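Type 2A phosphatase-associated protein 42 (Saccharomyces cerevisiae, PDB 2V0P) binds PP2A-type phosphatase catalytic subunits and inhibits SIT4 in TOR signalling, here represented by its helical, tetratricopeptide-repeat-like N-terminal domain. Local coordinates at residues Q7-L19 and Y31-L45. Residues are numbered along the deposited sequence; the frame is centred on the assembly and turned at random.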
loop_
_atom_site.group_PDB
_atom_site.type_symbol
_atom_site.label_atom_id
_atom_site.label_comp_id
_atom_site.label_asym_id
_atom_site.label_seq_id
_atom_site.Cartn_x
_atom_site.Cartn_y
_atom_site.Cartn_z
ATOM N N GLN A 7 -3.058 26.684 -27.742
ATOM C CA GLN A 7 -3.874 25.640 -27.293
ATOM C C GLN A 7 -3.219 24.835 -26.154
ATOM O O GLN A 7 -3.851 24.602 -25.126
ATOM C CB GLN A 7 -4.243 24.756 -28.448
ATOM C CG GLN A 7 -5.351 25.405 -29.349
ATOM C CD GLN A 7 -5.953 24.417 -30.304
ATOM O OE1 GLN A 7 -5.263 23.539 -30.811
ATOM N NE2 GLN A 7 -7.235 24.544 -30.560
ATOM N N PHE A 8 -1.989 24.389 -26.386
ATOM C CA PHE A 8 -1.168 23.745 -25.334
ATOM C C PHE A 8 -0.972 24.541 -24.099
ATOM O O PHE A 8 -1.235 24.011 -22.968
ATOM C CB PHE A 8 0.140 23.229 -25.840
ATOM C CG PHE A 8 0.637 22.048 -25.062
ATOM C CD1 PHE A 8 -0.272 21.213 -24.398
ATOM C CD2 PHE A 8 1.947 21.766 -24.986
ATOM C CE1 PHE A 8 0.174 20.133 -23.667
ATOM C CE2 PHE A 8 2.407 20.690 -24.271
ATOM C CZ PHE A 8 1.538 19.875 -23.620
ATOM N N ASN A 9 -0.570 25.793 -24.288
ATOM C CA ASN A 9 -0.445 26.762 -23.210
ATOM C C ASN A 9 -1.719 26.965 -22.377
ATOM O O ASN A 9 -1.649 27.033 -21.165
ATOM C CB ASN A 9 0.109 28.104 -23.708
ATOM C CG ASN A 9 1.557 27.995 -24.189
ATOM O OD1 ASN A 9 2.151 26.969 -24.074
ATOM N ND2 ASN A 9 2.082 29.056 -24.779
ATOM N N ASP A 10 -2.869 27.057 -23.037
ATOM C CA ASP A 10 -4.143 27.157 -22.312
ATOM C C ASP A 10 -4.419 25.891 -21.497
ATOM O O ASP A 10 -4.843 25.994 -20.374
ATOM C CB ASP A 10 -5.309 27.470 -23.254
ATOM C CG ASP A 10 -5.190 28.830 -23.899
ATOM O OD1 ASP A 10 -4.308 29.622 -23.488
ATOM O OD2 ASP A 10 -6.000 29.130 -24.818
ATOM N N ILE A 11 -4.150 24.734 -22.060
ATOM C CA ILE A 11 -4.329 23.448 -21.408
ATOM C C ILE A 11 -3.475 23.422 -20.132
ATOM O O ILE A 11 -3.990 23.124 -19.032
ATOM C CB ILE A 11 -4.082 22.248 -22.353
ATOM C CG1 ILE A 11 -5.237 22.151 -23.360
ATOM C CG2 ILE A 11 -3.938 20.909 -21.524
ATOM C CD1 ILE A 11 -4.993 21.419 -24.611
ATOM N N ILE A 12 -2.218 23.858 -20.250
ATOM C CA ILE A 12 -1.291 23.684 -19.153
ATOM C C ILE A 12 -1.682 24.624 -18.026
ATOM O O ILE A 12 -1.624 24.267 -16.853
ATOM C CB ILE A 12 0.180 23.931 -19.602
ATOM C CG1 ILE A 12 0.638 22.880 -20.596
ATOM C CG2 ILE A 12 1.099 24.083 -18.398
ATOM C CD1 ILE A 12 -0.125 21.630 -20.586
ATOM N N SER A 13 -2.150 25.804 -18.407
ATOM C CA SER A 13 -2.644 26.780 -17.469
ATOM C C SER A 13 -3.904 26.295 -16.713
ATOM O O SER A 13 -4.034 26.543 -15.542
ATOM C CB SER A 13 -2.900 28.084 -18.183
ATOM O OG SER A 13 -3.254 29.086 -17.270
ATOM N N LEU A 14 -4.824 25.633 -17.404
ATOM C CA LEU A 14 -6.019 25.104 -16.761
ATOM C C LEU A 14 -5.578 24.081 -15.719
ATOM O O LEU A 14 -6.031 24.131 -14.616
ATOM C CB LEU A 14 -6.984 24.477 -17.763
ATOM C CG LEU A 14 -7.773 25.454 -18.642
ATOM C CD1 LEU A 14 -8.480 24.704 -19.749
ATOM C CD2 LEU A 14 -8.751 26.263 -17.820
ATOM N N TYR A 15 -4.663 23.216 -16.104
ATOM C CA TYR A 15 -4.072 22.231 -15.231
ATOM C C TYR A 15 -3.496 22.862 -13.969
ATOM O O TYR A 15 -3.930 22.528 -12.890
ATOM C CB TYR A 15 -3.020 21.365 -15.941
ATOM C CG TYR A 15 -2.420 20.360 -14.985
ATOM C CD1 TYR A 15 -3.171 19.232 -14.568
ATOM C CD2 TYR A 15 -1.171 20.559 -14.433
ATOM C CE1 TYR A 15 -2.648 18.304 -13.661
ATOM C CE2 TYR A 15 -0.616 19.635 -13.500
ATOM C CZ TYR A 15 -1.370 18.520 -13.123
ATOM O OH TYR A 15 -0.846 17.631 -12.222
ATOM N N SER A 16 -2.557 23.803 -14.116
ATOM C CA SER A 16 -1.883 24.403 -12.974
ATOM C C SER A 16 -2.763 25.214 -12.074
ATOM O O SER A 16 -2.566 25.210 -10.880
ATOM C CB SER A 16 -0.671 25.262 -13.409
ATOM O OG SER A 16 0.250 24.443 -14.061
ATOM N N THR A 17 -3.724 25.927 -12.646
ATOM C CA THR A 17 -4.516 26.848 -11.909
ATOM C C THR A 17 -5.750 26.183 -11.273
ATOM O O THR A 17 -6.189 26.609 -10.228
ATOM C CB THR A 17 -4.930 28.043 -12.772
ATOM O OG1 THR A 17 -5.658 27.586 -13.913
ATOM C CG2 THR A 17 -3.694 28.810 -13.252
ATOM N N LYS A 18 -6.277 25.134 -11.894
ATOM C CA LYS A 18 -7.586 24.617 -11.511
ATOM C C LYS A 18 -7.691 23.121 -11.369
ATOM O O LYS A 18 -8.604 22.645 -10.711
ATOM C CB LYS A 18 -8.690 25.090 -12.499
ATOM C CG LYS A 18 -8.919 26.552 -12.497
ATOM C CD LYS A 18 -10.241 26.905 -13.120
ATOM C CE LYS A 18 -10.663 28.316 -12.731
ATOM N NZ LYS A 18 -11.027 28.397 -11.286
ATOM N N LEU A 19 -6.812 22.365 -11.990
ATOM C CA LEU A 19 -6.960 20.928 -11.982
ATOM C C LEU A 19 -5.911 20.214 -11.156
ATOM O O LEU A 19 -6.198 19.153 -10.625
ATOM C CB LEU A 19 -7.002 20.345 -13.417
ATOM C CG LEU A 19 -8.060 21.044 -14.298
ATOM C CD1 LEU A 19 -7.868 20.749 -15.825
ATOM C CD2 LEU A 19 -9.414 20.646 -13.863
ATOM N N TYR A 31 -15.684 20.174 -11.062
ATOM C CA TYR A 31 -14.312 19.701 -11.283
ATOM C C TYR A 31 -14.185 18.669 -12.417
ATOM O O TYR A 31 -13.354 18.807 -13.275
ATOM C CB TYR A 31 -13.650 19.205 -9.962
ATOM C CG TYR A 31 -12.226 18.729 -10.119
ATOM C CD1 TYR A 31 -11.167 19.616 -10.017
ATOM C CD2 TYR A 31 -11.939 17.415 -10.366
ATOM C CE1 TYR A 31 -9.909 19.224 -10.213
ATOM C CE2 TYR A 31 -10.649 17.000 -10.539
ATOM C CZ TYR A 31 -9.631 17.928 -10.459
ATOM O OH TYR A 31 -8.330 17.547 -10.601
ATOM N N GLN A 32 -14.977 17.614 -12.405
ATOM C CA GLN A 32 -14.819 16.562 -13.371
ATOM C C GLN A 32 -15.153 17.097 -14.801
ATOM O O GLN A 32 -14.571 16.650 -15.786
ATOM C CB GLN A 32 -15.697 15.371 -13.040
ATOM C CG GLN A 32 -15.266 14.557 -11.835
ATOM C CD GLN A 32 -13.869 14.064 -12.000
ATOM O OE1 GLN A 32 -13.525 13.470 -13.018
ATOM N NE2 GLN A 32 -13.047 14.352 -11.041
ATOM N N GLY A 33 -16.111 18.015 -14.850
ATOM C CA GLY A 33 -16.591 18.660 -16.053
ATOM C C GLY A 33 -15.451 19.367 -16.764
ATOM O O GLY A 33 -15.211 19.080 -17.898
ATOM N N LEU A 34 -14.749 20.253 -16.069
ATOM C CA LEU A 34 -13.536 20.944 -16.607
ATOM C C LEU A 34 -12.409 19.976 -16.915
ATOM O O LEU A 34 -11.707 20.112 -17.928
ATOM C CB LEU A 34 -13.032 22.008 -15.635
ATOM C CG LEU A 34 -11.778 22.808 -15.989
ATOM C CD1 LEU A 34 -12.042 23.598 -17.281
ATOM C CD2 LEU A 34 -11.523 23.745 -14.849
ATOM N N LEU A 35 -12.244 18.959 -16.066
ATOM C CA LEU A 35 -11.216 17.981 -16.289
ATOM C C LEU A 35 -11.459 17.209 -17.589
ATOM O O LEU A 35 -10.562 17.075 -18.417
ATOM C CB LEU A 35 -11.041 17.061 -15.044
ATOM C CG LEU A 35 -9.966 15.997 -15.131
ATOM C CD1 LEU A 35 -8.565 16.549 -14.981
ATOM C CD2 LEU A 35 -10.219 14.945 -14.132
ATOM N N LEU A 36 -12.676 16.732 -17.761
ATOM C CA LEU A 36 -13.067 16.046 -18.945
ATOM C C LEU A 36 -12.901 16.904 -20.195
ATOM O O LEU A 36 -12.464 16.427 -21.144
ATOM C CB LEU A 36 -14.502 15.567 -18.863
ATOM C CG LEU A 36 -15.002 14.793 -20.058
ATOM C CD1 LEU A 36 -14.120 13.595 -20.378
ATOM C CD2 LEU A 36 -16.435 14.362 -19.862
ATOM N N SER A 37 -13.266 18.148 -20.164
ATOM C CA SER A 37 -13.167 18.954 -21.410
ATOM C C SER A 37 -11.704 19.273 -21.705
ATOM O O SER A 37 -11.311 19.304 -22.853
ATOM C CB SER A 37 -14.022 20.186 -21.389
ATOM O OG SER A 37 -13.643 21.057 -20.370
ATOM N N THR A 38 -10.909 19.457 -20.653
ATOM C CA THR A 38 -9.483 19.607 -20.797
ATOM C C THR A 38 -8.834 18.413 -21.453
ATOM O O THR A 38 -8.006 18.516 -22.408
ATOM C CB THR A 38 -8.830 20.077 -19.537
ATOM O OG1 THR A 38 -9.475 21.238 -19.119
ATOM C CG2 THR A 38 -7.230 20.432 -19.772
ATOM N N ILE A 39 -9.157 17.237 -20.984
ATOM C CA ILE A 39 -8.633 16.058 -21.600
ATOM C C ILE A 39 -9.057 15.953 -23.050
ATOM O O ILE A 39 -8.220 15.665 -23.903
ATOM C CB ILE A 39 -9.091 14.787 -20.799
ATOM C CG1 ILE A 39 -8.387 14.725 -19.465
ATOM C CG2 ILE A 39 -8.809 13.580 -21.538
ATOM C CD1 ILE A 39 -9.166 13.648 -18.554
ATOM N N LYS A 40 -10.326 16.197 -23.348
ATOM C CA LYS A 40 -10.820 16.103 -24.708
ATOM C C LYS A 40 -9.975 17.044 -25.637
ATOM O O LYS A 40 -9.515 16.620 -26.681
ATOM C CB LYS A 40 -12.330 16.375 -24.782
ATOM C CG LYS A 40 -13.196 15.280 -24.151
ATOM C CD LYS A 40 -14.688 15.610 -24.290
ATOM C CE LYS A 40 -15.590 14.557 -23.646
ATOM N NZ LYS A 40 -15.662 13.284 -24.433
ATOM N N LYS A 41 -9.746 18.272 -25.195
ATOM C CA LYS A 41 -8.900 19.253 -25.877
ATOM C C LYS A 41 -7.475 18.767 -26.095
ATOM O O LYS A 41 -6.899 18.973 -27.163
ATOM C CB LYS A 41 -8.815 20.539 -25.075
ATOM C CG LYS A 41 -10.047 21.415 -25.158
ATOM C CD LYS A 41 -9.858 22.617 -24.293
ATOM C CE LYS A 41 -11.106 23.487 -24.290
ATOM N NZ LYS A 41 -10.918 24.654 -23.358
ATOM N N LEU A 42 -6.879 18.213 -25.045
ATOM C CA LEU A 42 -5.521 17.683 -25.176
ATOM C C LEU A 42 -5.443 16.478 -26.108
ATOM O O LEU A 42 -4.476 16.310 -26.777
ATOM C CB LEU A 42 -4.908 17.417 -23.813
ATOM C CG LEU A 42 -3.439 16.983 -23.746
ATOM C CD1 LEU A 42 -2.561 18.032 -24.434
ATOM C CD2 LEU A 42 -3.023 16.831 -22.274
ATOM N N LEU A 43 -6.477 15.647 -26.159
ATOM C CA LEU A 43 -6.492 14.497 -27.006
ATOM C C LEU A 43 -6.570 15.027 -28.460
ATOM O O LEU A 43 -5.924 14.524 -29.339
ATOM C CB LEU A 43 -7.709 13.642 -26.696
ATOM C CG LEU A 43 -7.641 12.761 -25.421
ATOM C CD1 LEU A 43 -8.986 12.116 -25.243
ATOM C CD2 LEU A 43 -6.587 11.733 -25.592
ATOM N N ASN A 44 -7.377 16.041 -28.653
ATOM C CA ASN A 44 -7.554 16.649 -29.957
ATOM C C ASN A 44 -6.253 17.250 -30.418
ATOM O O ASN A 44 -5.907 17.113 -31.580
ATOM C CB ASN A 44 -8.694 17.669 -29.905
ATOM C CG ASN A 44 -10.032 17.010 -30.072
ATOM O OD1 ASN A 44 -10.098 15.873 -30.535
ATOM N ND2 ASN A 44 -11.109 17.715 -29.728
ATOM N N LEU A 45 -5.499 17.803 -29.461
ATOM C CA LEU A 45 -4.187 18.448 -29.724
ATOM C C LEU A 45 -3.099 17.470 -30.100
ATOM O O LEU A 45 -2.363 17.668 -31.131
ATOM C CB LEU A 45 -3.818 19.348 -28.573
ATOM C CG LEU A 45 -2.597 20.236 -28.637
ATOM C CD1 LEU A 45 -2.736 21.193 -29.830
ATOM C CD2 LEU A 45 -2.469 20.987 -27.335
#
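Leu19 and Ile11 are the two knobs that lock helix 4-19 against helix 29-52. Leu19 drops into the hole made by Tyr31, Leu34, Leu35 and Thr38: its CD2 branch lies 3.8 Å from Leu34 CG, while its CD1 methyl meets Thr38 OG1 at 3.7 Å. Two turns away, Ile11 sits among Thr38, Lys41, Leu42 and Leu45, with CD1 3.7 Å from Leu45 CD2. The packed side continues at Phe8, whose ring atom CE1 comes within 3.5 Å of Leu42 CD1. Tyr15 and Ile12 lead on from here to helix 75-83. On this same buried side, at the C-terminal end of helix 4-19, Tyr31 has its ring anti to the backbone N (chi1 -179°) and swings its OH to Leu19 O, 2.7 Å away, in the carbonyl plane and on a lone pair. The other margin faces solvent: partly exposed Leu14 sets CD1 3.7 Å from Thr38 OG1, the aliphatic part of Lys18 brushes Leu34, and Lys41 reaches past Ile11 and Leu14. Thr38 OG1 turns back to Leu34 O at 2.8 Å, leaving its CG2 methyl for Ile11. The segments form an antiparallel helix pair (152°), consistent with the tetratricopeptide repeat-like fold of this domain, joined by apolar interlocking and one bond that ties down the end of the first helix.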